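Local coordinates for protein bifunctional cytochrome P450/NADPH--P450 reductase (PDB 7F3H) that probably hydroxylates organic substrates at its haem iron with molecular oxygen, drawing electrons from NADPH through a reductase fused to the same chain, at residues G18-L23 and L46-R51; A27-F32 and V438-T443; Y294-R299 and M313-I318; P319-E324 and F377-W382. All blocks are in the same frame, centred on the assembly; numbering follows the deposited sequence.

In the fold
Along the chain, contacts 1 and 2 interleave, with 438-443 coming some 400 residues after the rest. Contacts 3 and 4 lie in series within the long loop that contact 2 closes. Contacts 1 and 2, centres about 15 Å apart, meet at the start of helix 28-38 and touch through Tyr22 O and Asn31 ND2; contact 1 lies on outer strand 43-48 of the mixed sheet. Contacts 3 and 4, centres about 13 Å apart, both use helix 317-329, the P450 K helix. Contacts 1 and 3 are about 47 Å apart between centres; the two pairs join separate regions of the haem domain, the sheet and helix 28-38 in one, helices 287-300 and 317-329 in the other.

Contact 1 (G18-L23 and L46-R51); sequences GHLHYL and LDIQGR
His19 meets Leu46 and Asp47 at the outer strand, 43-48, of the P450 fold's mixed sheet, where the loop leading to helix 28-38 runs past. His19 CB sits 3.6 Å from Asp47 O. CG lies beside the backbone N (chi1 -80°), and Leu46 CD2 stands over the centre of one ring face, 3.8 Å from the His19 ring centroid, in a CH-pi contact; His19 CD2 also lies under this methyl. His19 ND1 accepts the N-H of Asp47 at 2.9 Å, the donor in the ring plane and the bond nearly straight at 166°. His19 CE1 comes 3.9 Å from Leu46 CA. At the tip, NE2 hydrogen-bonds to Pro11 O outside the two segments. Histidine suits this place because it can accept at one nitrogen and donate at the other, a pattern consistent with a neutral ring protonated on NE2. Leu46 serves two rings: it also lies across Tyr22, Leu46 CD2 to Tyr22 CD2 at 3.8 Å, while Phe32 and Leu35 of helix 28-38 also touch it. Farther along, Leu20 CD1 touches Ile48 CD1. Leu23 and Ile48 reach toward each other tip to tip, with Leu23 CD1 just 3.4 Å from Ile48 CD1.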
# COMPACT_ATOMS: atom_id res chain seq x y z
N GLY A 18 -24.01 -15.49 -14.02
CA GLY A 18 -23.64 -16.34 -12.90
C GLY A 18 -23.26 -15.51 -11.68
O GLY A 18 -24.12 -14.86 -11.09
N HIS A 19 -21.98 -15.46 -11.35
CA HIS A 19 -21.45 -14.59 -10.30
C HIS A 19 -20.47 -13.59 -10.85
O HIS A 19 -19.98 -12.74 -10.09
CB HIS A 19 -20.74 -15.39 -9.19
CG HIS A 19 -21.67 -16.01 -8.21
ND1 HIS A 19 -21.35 -17.15 -7.49
CD2 HIS A 19 -22.91 -15.65 -7.81
CE1 HIS A 19 -22.35 -17.47 -6.71
NE2 HIS A 19 -23.32 -16.58 -6.88
N LEU A 20 -20.19 -13.64 -12.16
CA LEU A 20 -19.12 -12.87 -12.77
C LEU A 20 -19.41 -11.37 -12.73
O LEU A 20 -18.48 -10.57 -12.86
CB LEU A 20 -18.90 -13.32 -14.21
CG LEU A 20 -18.11 -14.63 -14.36
CD1 LEU A 20 -16.70 -14.53 -13.76
CD2 LEU A 20 -18.87 -15.86 -13.85
N HIS A 21 -20.68 -10.99 -12.60
CA HIS A 21 -21.03 -9.58 -12.55
C HIS A 21 -20.43 -8.90 -11.31
O HIS A 21 -20.27 -7.68 -11.31
CB HIS A 21 -22.56 -9.41 -12.65
CG HIS A 21 -23.34 -10.06 -11.56
ND1 HIS A 21 -23.23 -11.40 -11.26
CD2 HIS A 21 -24.30 -9.57 -10.73
CE1 HIS A 21 -24.04 -11.70 -10.26
NE2 HIS A 21 -24.70 -10.60 -9.92
N TYR A 22 -20.14 -9.68 -10.25
CA TYR A 22 -19.46 -9.14 -9.08
C TYR A 22 -18.02 -8.73 -9.37
O TYR A 22 -17.45 -7.92 -8.62
CB TYR A 22 -19.47 -10.17 -7.95
CG TYR A 22 -20.84 -10.46 -7.38
CD1 TYR A 22 -21.53 -9.49 -6.68
CD2 TYR A 22 -21.43 -11.69 -7.55
CE1 TYR A 22 -22.78 -9.75 -6.16
CE2 TYR A 22 -22.67 -11.96 -7.04
CZ TYR A 22 -23.34 -10.98 -6.35
OH TYR A 22 -24.59 -11.23 -5.83
N LEU A 23 -17.43 -9.24 -10.44
CA LEU A 23 -16.05 -8.94 -10.81
C LEU A 23 -15.94 -7.77 -11.78
O LEU A 23 -14.83 -7.47 -12.24
CB LEU A 23 -15.38 -10.17 -11.44
CG LEU A 23 -14.98 -11.24 -10.44
CD1 LEU A 23 -14.47 -12.48 -11.15
CD2 LEU A 23 -13.92 -10.70 -9.46
N LEU A 46 -18.33 -17.36 -3.97
CA LEU A 46 -18.69 -17.10 -5.36
C LEU A 46 -18.10 -18.13 -6.31
O LEU A 46 -17.05 -18.70 -6.02
CB LEU A 46 -18.22 -15.68 -5.76
CG LEU A 46 -18.78 -14.42 -5.08
CD1 LEU A 46 -18.23 -13.21 -5.79
CD2 LEU A 46 -20.31 -14.39 -5.09
N ASP A 47 -18.76 -18.38 -7.47
CA ASP A 47 -18.18 -19.29 -8.51
C ASP A 47 -17.62 -18.45 -9.62
O ASP A 47 -18.38 -17.86 -10.39
CB ASP A 47 -19.07 -20.30 -9.23
CG ASP A 47 -19.54 -21.40 -8.40
OD1 ASP A 47 -18.97 -21.64 -7.31
OD2 ASP A 47 -20.40 -22.18 -9.00
N ILE A 48 -16.32 -18.39 -9.70
CA ILE A 48 -15.63 -17.67 -10.74
C ILE A 48 -15.10 -18.66 -11.77
O ILE A 48 -14.11 -19.35 -11.52
CB ILE A 48 -14.55 -16.78 -10.14
CG1 ILE A 48 -15.32 -15.82 -9.23
CG2 ILE A 48 -13.73 -16.15 -11.25
CD1 ILE A 48 -16.39 -15.00 -10.01
N GLN A 49 -15.84 -18.78 -12.86
CA GLN A 49 -15.52 -19.64 -14.00
C GLN A 49 -15.22 -21.05 -13.51
O GLN A 49 -16.12 -21.89 -13.44
CB GLN A 49 -14.35 -19.04 -14.78
CG GLN A 49 -14.70 -17.69 -15.45
CD GLN A 49 -13.54 -17.00 -16.16
OE1 GLN A 49 -12.37 -17.26 -15.87
NE2 GLN A 49 -13.86 -16.09 -17.06
N GLY A 50 -13.97 -21.30 -13.16
CA GLY A 50 -13.55 -22.61 -12.72
C GLY A 50 -13.53 -22.66 -11.20
O GLY A 50 -14.15 -23.53 -10.58
N ARG A 51 -12.77 -21.74 -10.63
CA ARG A 51 -12.53 -21.65 -9.19
C ARG A 51 -13.69 -21.19 -8.31
O ARG A 51 -14.70 -20.62 -8.73
CB ARG A 51 -11.46 -20.64 -8.86
CG ARG A 51 -10.07 -20.96 -8.57
CD ARG A 51 -10.01 -19.53 -8.15
NE ARG A 51 -9.62 -19.19 -6.80
CZ ARG A 51 -9.44 -17.93 -6.40
NH1 ARG A 51 -9.63 -16.93 -7.25
NH2 ARG A 51 -9.16 -17.69 -5.13

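Contact 2 (A27-F32 and V438-T443); sequences APVLNF and VKQSLT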
# COMPACT_ATOMS: atom_id res chain seq x y z
N ALA A 27 -13.59 -1.34 -9.62
CA ALA A 27 -13.14 -1.78 -8.30
C ALA A 27 -14.04 -2.87 -7.72
O ALA A 27 -14.85 -2.57 -6.85
CB ALA A 27 -13.08 -0.57 -7.36
N PRO A 28 -13.92 -4.13 -8.15
CA PRO A 28 -14.85 -5.18 -7.67
C PRO A 28 -14.82 -5.44 -6.16
O PRO A 28 -15.80 -5.99 -5.62
CB PRO A 28 -14.42 -6.43 -8.46
CG PRO A 28 -13.15 -6.05 -9.21
CD PRO A 28 -13.05 -4.59 -9.25
N VAL A 29 -13.74 -5.06 -5.46
CA VAL A 29 -13.77 -5.22 -4.01
C VAL A 29 -14.95 -4.46 -3.40
O VAL A 29 -15.47 -4.87 -2.35
CB VAL A 29 -12.42 -4.82 -3.37
CG1 VAL A 29 -12.26 -3.32 -3.34
CG2 VAL A 29 -12.30 -5.43 -1.94
N LEU A 30 -15.44 -3.40 -4.05
CA LEU A 30 -16.59 -2.69 -3.49
C LEU A 30 -17.90 -3.49 -3.67
O LEU A 30 -18.80 -3.44 -2.81
CB LEU A 30 -16.72 -1.30 -4.11
CG LEU A 30 -15.50 -0.40 -3.87
CD1 LEU A 30 -15.74 1.04 -4.33
CD2 LEU A 30 -15.11 -0.46 -2.41
N ASN A 31 -18.02 -4.20 -4.79
CA ASN A 31 -19.10 -5.17 -4.93
C ASN A 31 -19.06 -6.19 -3.81
O ASN A 31 -20.11 -6.58 -3.25
CB ASN A 31 -19.02 -5.85 -6.29
CG ASN A 31 -19.05 -4.87 -7.44
OD1 ASN A 31 -19.63 -3.77 -7.34
ND2 ASN A 31 -18.46 -5.26 -8.56
N PHE A 32 -17.86 -6.67 -3.47
CA PHE A 32 -17.75 -7.64 -2.39
C PHE A 32 -18.18 -7.03 -1.07
O PHE A 32 -18.82 -7.69 -0.25
CB PHE A 32 -16.31 -8.14 -2.27
CG PHE A 32 -15.79 -8.79 -3.50
CD1 PHE A 32 -16.65 -9.41 -4.40
CD2 PHE A 32 -14.43 -8.77 -3.77
CE1 PHE A 32 -16.15 -10.02 -5.53
CE2 PHE A 32 -13.92 -9.38 -4.90
CZ PHE A 32 -14.78 -10.00 -5.79
N VAL A 438 -13.04 5.22 -7.22
CA VAL A 438 -11.98 4.32 -6.77
C VAL A 438 -11.59 3.37 -7.90
O VAL A 438 -12.46 2.79 -8.56
CB VAL A 438 -12.41 3.55 -5.52
CG1 VAL A 438 -11.29 2.64 -5.06
CG2 VAL A 438 -12.80 4.54 -4.43
N LYS A 439 -10.30 3.25 -8.18
CA LYS A 439 -9.81 2.28 -9.15
C LYS A 439 -8.97 1.23 -8.43
O LYS A 439 -8.14 1.56 -7.56
CB LYS A 439 -9.00 2.95 -10.28
CG LYS A 439 -8.47 1.98 -11.40
CD LYS A 439 -9.47 1.47 -12.44
CE LYS A 439 -9.76 2.60 -13.44
NZ LYS A 439 -8.54 2.92 -14.28
N GLN A 440 -9.22 -0.03 -8.79
CA GLN A 440 -8.55 -1.19 -8.22
C GLN A 440 -7.62 -1.83 -9.26
O GLN A 440 -8.06 -2.18 -10.36
CB GLN A 440 -9.58 -2.22 -7.74
CG GLN A 440 -8.90 -3.31 -6.94
CD GLN A 440 -9.88 -4.27 -6.34
OE1 GLN A 440 -11.06 -4.29 -6.72
NE2 GLN A 440 -9.41 -5.08 -5.41
N SER A 441 -6.35 -1.98 -8.89
CA SER A 441 -5.34 -2.76 -9.58
C SER A 441 -4.69 -3.68 -8.55
O SER A 441 -5.37 -4.51 -7.93
CB SER A 441 -4.33 -1.84 -10.24
OG SER A 441 -3.65 -1.07 -9.25
N LEU A 442 -3.37 -3.58 -8.36
CA LEU A 442 -2.79 -4.19 -7.16
C LEU A 442 -3.34 -3.50 -5.91
O LEU A 442 -3.64 -4.16 -4.91
CB LEU A 442 -1.26 -4.12 -7.20
CG LEU A 442 -0.43 -4.94 -6.20
CD1 LEU A 442 -0.23 -6.38 -6.70
CD2 LEU A 442 0.94 -4.26 -5.85
N THR A 443 -3.55 -2.19 -6.00
CA THR A 443 -4.00 -1.30 -4.93
C THR A 443 -5.31 -0.62 -5.35
O THR A 443 -5.81 -0.83 -6.45
CB THR A 443 -2.94 -0.26 -4.61
OG1 THR A 443 -2.47 0.29 -5.84
CG2 THR A 443 -1.74 -0.90 -3.87
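Gln440, in the first strand of the two-stranded hairpin 438-446, reaches Val29 in the opening turn of helix 28-38, the A helix of the P450 fold. The strand and helix segments run nearly at right angles, 102° between their directions, and Ala27 lies closest to Gln440 in the backbone. The glutamine extends fully: CG is anti to the backbone N (chi1 -170°) and the chain stays straight beyond it, which carries the amide to the helix start. There Gln440 OE1 accepts the N-H of Val29 at 3.1 Å, an almost straight bond with the donor tilted 19° from the carbonyl plane. Gln440 OE1 also lies 3.2 Å from Pro28 CD; the proline nitrogen has no hydrogen to offer, so the bond falls to the next residue. Gln440 NE2 passes Val29 CB at 3.6 Å, the two side chains crossing at about a right angle. Nearer the strand, Gln440 CB rests on Ala27, 3.9 Å from its CB, and that small methyl also meets Val438 O at 3.6 Å. Leu30 CD1 touches Val438 CB more loosely at 4.3 Å. A backbone hydrogen bond between Gln440 and Asp26 ties the strand to the loop just before the helix. A neutral amide thus binds one N-H of the first helical turn without bringing a charge, and the partial positive potential of that helix end would probably polarise its C=O.

Contact 3 (Y294-R299 and M313-I318); sequences YAEVDR and MRLDVI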
# COMPACT_ATOMS: atom_id res chain seq x y z
N TYR A 294 -4.38 21.34 11.00
CA TYR A 294 -3.76 22.64 10.82
C TYR A 294 -3.26 23.21 12.16
O TYR A 294 -2.18 23.83 12.24
CB TYR A 294 -4.74 23.60 10.16
CG TYR A 294 -4.84 23.59 8.64
CD1 TYR A 294 -3.72 23.71 7.83
CD2 TYR A 294 -6.10 23.57 8.02
CE1 TYR A 294 -3.84 23.75 6.44
CE2 TYR A 294 -6.23 23.62 6.67
CZ TYR A 294 -5.11 23.71 5.88
OH TYR A 294 -5.30 23.76 4.51
N ALA A 295 -4.06 23.05 13.21
CA ALA A 295 -3.66 23.51 14.54
C ALA A 295 -2.37 22.82 15.01
O ALA A 295 -1.47 23.46 15.57
CB ALA A 295 -4.80 23.28 15.54
N GLU A 296 -2.30 21.49 14.84
CA GLU A 296 -1.09 20.75 15.21
C GLU A 296 0.13 21.27 14.44
O GLU A 296 1.19 21.53 15.03
CB GLU A 296 -1.33 19.26 14.98
CG GLU A 296 -0.13 18.38 15.02
CD GLU A 296 -0.50 16.93 15.31
OE1 GLU A 296 -0.59 16.54 16.51
OE2 GLU A 296 -0.72 16.16 14.34
N VAL A 297 -0.02 21.42 13.12
CA VAL A 297 1.06 21.89 12.25
C VAL A 297 1.55 23.27 12.69
O VAL A 297 2.76 23.54 12.71
CB VAL A 297 0.58 21.91 10.78
CG1 VAL A 297 1.48 22.74 9.92
CG2 VAL A 297 0.50 20.50 10.24
N ASP A 298 0.62 24.16 13.05
CA ASP A 298 1.01 25.51 13.44
C ASP A 298 1.64 25.52 14.83
O ASP A 298 2.58 26.27 15.09
CB ASP A 298 -0.21 26.44 13.37
CG ASP A 298 -0.81 26.53 11.95
OD1 ASP A 298 -0.16 26.04 10.99
OD2 ASP A 298 -1.94 27.05 11.79
N ARG A 299 1.19 24.60 15.69
CA ARG A 299 1.81 24.42 16.99
C ARG A 299 3.27 24.00 16.83
O ARG A 299 4.16 24.57 17.47
CB ARG A 299 1.03 23.38 17.77
CG ARG A 299 1.43 23.20 19.19
CD ARG A 299 0.32 22.53 19.98
NE ARG A 299 -0.27 21.33 19.38
CZ ARG A 299 -1.52 21.28 18.88
NH1 ARG A 299 -2.30 22.37 18.90
NH2 ARG A 299 -1.99 20.14 18.37
N MET A 313 7.87 12.82 15.04
CA MET A 313 7.55 11.91 16.13
C MET A 313 6.76 12.60 17.24
O MET A 313 6.10 11.92 18.03
CB MET A 313 8.83 11.27 16.68
CG MET A 313 9.57 10.41 15.66
SD MET A 313 8.47 9.31 14.69
CE MET A 313 7.68 8.33 15.96
N ARG A 314 6.76 13.93 17.27
CA ARG A 314 5.95 14.66 18.22
C ARG A 314 4.52 14.87 17.75
O ARG A 314 3.72 15.43 18.50
CB ARG A 314 6.59 16.03 18.51
CG ARG A 314 7.81 15.92 19.44
CD ARG A 314 8.58 17.22 19.50
NE ARG A 314 7.97 18.16 20.44
CZ ARG A 314 8.18 19.47 20.42
NH1 ARG A 314 8.99 20.02 19.52
NH2 ARG A 314 7.58 20.25 21.32
N LEU A 315 4.18 14.43 16.53
CA LEU A 315 2.83 14.56 16.00
C LEU A 315 1.85 13.62 16.71
O LEU A 315 2.21 12.51 17.10
CB LEU A 315 2.82 14.21 14.53
CG LEU A 315 3.52 15.13 13.54
CD1 LEU A 315 3.45 14.41 12.23
CD2 LEU A 315 2.84 16.47 13.48
N ASP A 316 0.59 14.07 16.82
CA ASP A 316 -0.48 13.24 17.40
C ASP A 316 -1.72 13.14 16.51
O ASP A 316 -2.20 12.04 16.22
CB ASP A 316 -0.92 13.77 18.76
CG ASP A 316 -2.21 13.17 19.20
OD1 ASP A 316 -2.31 11.92 19.19
OD2 ASP A 316 -3.15 13.92 19.46
N VAL A 317 -2.24 14.30 16.10
CA VAL A 317 -3.43 14.33 15.25
C VAL A 317 -3.15 13.64 13.91
O VAL A 317 -3.90 12.75 13.48
CB VAL A 317 -3.89 15.79 15.03
CG1 VAL A 317 -4.98 15.88 13.96
CG2 VAL A 317 -4.35 16.40 16.35
N ILE A 318 -2.05 14.02 13.24
CA ILE A 318 -1.78 13.51 11.89
C ILE A 318 -1.59 11.99 11.86
O ILE A 318 -2.18 11.33 11.00
CB ILE A 318 -0.61 14.29 11.27
CG1 ILE A 318 -1.09 15.66 10.78
CG2 ILE A 318 0.08 13.52 10.18
CD1 ILE A 318 0.02 16.52 10.19
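Glu296 turns its carboxylate onto the N-terminal end of helix 317-329 and takes the N-H groups of Asp316, Val317 and Ile318. Glu296 OE1 accepts two of them from opposite faces of the carboxylate plane: Val317 N at 2.8 Å on the syn side, and Asp316 N, also at 2.8 Å, from 40° above the plane. Glu296 OE2 receives Ile318 N at 2.7 Å, nearly along the C-O axis. With CG anti to the backbone N (chi1 167°) and the rest extended, the glutamate has the length to reach from helix 287-300 to the start of helix 317-329. Asp316 holds the N-cap position, yet its carboxylate turns to Arg320 instead of capping, and Glu296 supplies the acceptors from outside. The helix end would probably favour the ionised form of the buried glutamate. An alanine here would probably leave these three N-H groups without their acceptors and the start of the helix less firmly set against its neighbour. Aliphatic groups surround the carboxylate: Val317 CB lies 3.3 Å from Glu296 OE2, and Leu315 CD2 lies 3.7 Å from that same oxygen. Beside it, Val297 CG2 makes apolar contact with Ile318 CD1 at 4.0 Å. Helix 287-300, the J helix, is thereby joined to the K helix, 317-329, while Val297 also packs on Leu420 and Leu423 of helix 408-425.

Contact 4 (P319-E324 and F377-W382); sequences PRILDE and FDIDRW
Glu324 OE2 is gripped from two directions by the loop 377-382: Asp378 N donates to it at 3.0 Å, and Arg381 NH1 forms a salt bridge at 3.2 Å, weak as a hydrogen bond, the guanidinium and carboxylate planes 20° apart. Arg381 NH2 hydrogen-bonds to Asn373 O. Glu324 OE1 lies near the indole plane and accepts from Trp382 NE1 at 3.0 Å, and is also bridged by Arg327. Glu324 and Arg327 fit the ExxR motif of the P450 K helix, with Arg381 the probable third member of that family's Glu-Arg-Arg triad. The bend at chi2 (67°) turns CD aside, while Glu324 CG lies over one face of Phe377, offset toward the rim, 3.6 Å from the centroid, a CH-pi contact. Asp323 CB likewise covers the five-membered ring of Trp382, and its carboxylate goes to Arg387. One turn before Glu324, Arg320 NH1 donates to Ile379 O from above the carbonyl plane and pairs with Asp380 OD1 at 3.0 Å, a weak hydrogen bond within a salt bridge; water 1 joins NH2 to the same OD1, and NH2 also forms a salt bridge with Asp316. A glutamine in place of Glu324 would probably leave Arg327 and Arg381 without their negative mate and the loop less tightly held. A buried carboxylate is thus balanced by two arginines, an indole N-H and a peptide N-H, which together would probably favour its ionised form.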
# COMPACT_ATOMS: atom_id res chain seq x y z
N PRO A 319 -0.78 11.38 12.76
CA PRO A 319 -0.78 9.92 12.85
C PRO A 319 -2.17 9.31 13.02
O PRO A 319 -2.47 8.29 12.39
CB PRO A 319 0.10 9.65 14.08
CG PRO A 319 0.98 10.82 14.19
CD PRO A 319 0.18 11.98 13.71
N ARG A 320 -3.01 9.86 13.89
CA ARG A 320 -4.31 9.22 14.10
C ARG A 320 -5.21 9.38 12.88
O ARG A 320 -5.97 8.46 12.53
CB ARG A 320 -4.94 9.78 15.36
CG ARG A 320 -4.25 9.26 16.63
CD ARG A 320 -5.02 9.69 17.89
NE ARG A 320 -4.87 11.10 18.19
CZ ARG A 320 -5.87 11.98 18.30
NH1 ARG A 320 -7.14 11.61 18.13
NH2 ARG A 320 -5.59 13.25 18.61
N ILE A 321 -5.08 10.51 12.18
CA ILE A 321 -5.74 10.68 10.89
C ILE A 321 -5.37 9.54 9.96
O ILE A 321 -6.23 8.96 9.29
CB ILE A 321 -5.35 12.02 10.25
CG1 ILE A 321 -6.09 13.18 10.92
CG2 ILE A 321 -5.62 11.98 8.75
CD1 ILE A 321 -5.49 14.50 10.57
N LEU A 322 -4.07 9.24 9.88
CA LEU A 322 -3.61 8.22 8.94
C LEU A 322 -4.14 6.84 9.34
O LEU A 322 -4.61 6.08 8.48
CB LEU A 322 -2.09 8.22 8.84
CG LEU A 322 -1.44 9.35 8.02
CD1 LEU A 322 0.10 9.29 8.09
CD2 LEU A 322 -1.87 9.31 6.55
N ASP A 323 -4.12 6.54 10.65
CA ASP A 323 -4.66 5.27 11.14
C ASP A 323 -6.12 5.09 10.71
O ASP A 323 -6.50 4.05 10.16
CB ASP A 323 -4.54 5.20 12.67
CG ASP A 323 -3.09 5.04 13.17
OD1 ASP A 323 -2.22 4.54 12.43
OD2 ASP A 323 -2.83 5.41 14.34
N GLU A 324 -6.94 6.14 10.92
CA GLU A 324 -8.36 6.06 10.54
C GLU A 324 -8.55 6.09 9.01
O GLU A 324 -9.48 5.45 8.49
CB GLU A 324 -9.13 7.19 11.24
CG GLU A 324 -10.66 7.24 11.04
CD GLU A 324 -11.46 6.08 11.65
OE1 GLU A 324 -10.87 5.03 12.02
OE2 GLU A 324 -12.71 6.22 11.74
N PHE A 377 -16.09 8.58 10.43
CA PHE A 377 -14.67 8.92 10.50
C PHE A 377 -14.39 9.56 11.86
O PHE A 377 -14.91 10.63 12.17
CB PHE A 377 -14.26 9.84 9.35
CG PHE A 377 -12.76 10.04 9.21
CD1 PHE A 377 -12.10 11.03 9.92
CD2 PHE A 377 -12.01 9.25 8.35
CE1 PHE A 377 -10.73 11.21 9.78
CE2 PHE A 377 -10.63 9.44 8.21
CZ PHE A 377 -9.99 10.41 8.92
N ASP A 378 -13.55 8.90 12.66
CA ASP A 378 -13.32 9.34 14.04
C ASP A 378 -11.88 9.02 14.41
O ASP A 378 -11.53 7.85 14.58
CB ASP A 378 -14.34 8.65 14.97
CG ASP A 378 -14.26 9.12 16.43
OD1 ASP A 378 -13.36 9.92 16.79
OD2 ASP A 378 -15.13 8.67 17.22
N ILE A 379 -11.04 10.06 14.53
CA ILE A 379 -9.62 9.85 14.82
C ILE A 379 -9.38 9.54 16.29
O ILE A 379 -8.30 9.02 16.65
CB ILE A 379 -8.76 11.04 14.37
CG1 ILE A 379 -9.07 12.32 15.13
CG2 ILE A 379 -8.91 11.35 12.87
CD1 ILE A 379 -7.94 13.33 15.01
N ASP A 380 -10.37 9.78 17.17
CA ASP A 380 -10.17 9.45 18.58
C ASP A 380 -10.16 7.95 18.84
O ASP A 380 -9.74 7.52 19.92
CB ASP A 380 -11.25 10.11 19.46
CG ASP A 380 -10.94 11.58 19.78
OD1 ASP A 380 -9.91 12.09 19.30
OD2 ASP A 380 -11.73 12.22 20.51
N ARG A 381 -10.60 7.12 17.87
CA ARG A 381 -10.42 5.68 17.98
C ARG A 381 -8.97 5.32 18.22
O ARG A 381 -8.71 4.20 18.68
CB ARG A 381 -10.88 4.95 16.71
CG ARG A 381 -12.32 5.20 16.33
CD ARG A 381 -12.70 4.62 14.96
NE ARG A 381 -14.03 4.05 15.07
CZ ARG A 381 -15.12 4.54 14.50
NH1 ARG A 381 -15.07 5.61 13.74
NH2 ARG A 381 -16.27 3.95 14.70
N TRP A 382 -8.03 6.22 17.91
CA TRP A 382 -6.63 5.86 17.77
C TRP A 382 -5.73 6.49 18.83
O TRP A 382 -4.50 6.37 18.73
CB TRP A 382 -6.14 6.21 16.35
CG TRP A 382 -6.94 5.45 15.33
CD1 TRP A 382 -7.92 5.95 14.50
CD2 TRP A 382 -6.89 4.04 15.08
NE1 TRP A 382 -8.46 4.94 13.75
CE2 TRP A 382 -7.85 3.76 14.08
CE3 TRP A 382 -6.10 2.99 15.59
CZ2 TRP A 382 -8.05 2.47 13.59
CZ3 TRP A 382 -6.30 1.70 15.10
CH2 TRP A 382 -7.27 1.45 14.10
O HOH W 1 -8.60 14.48 18.93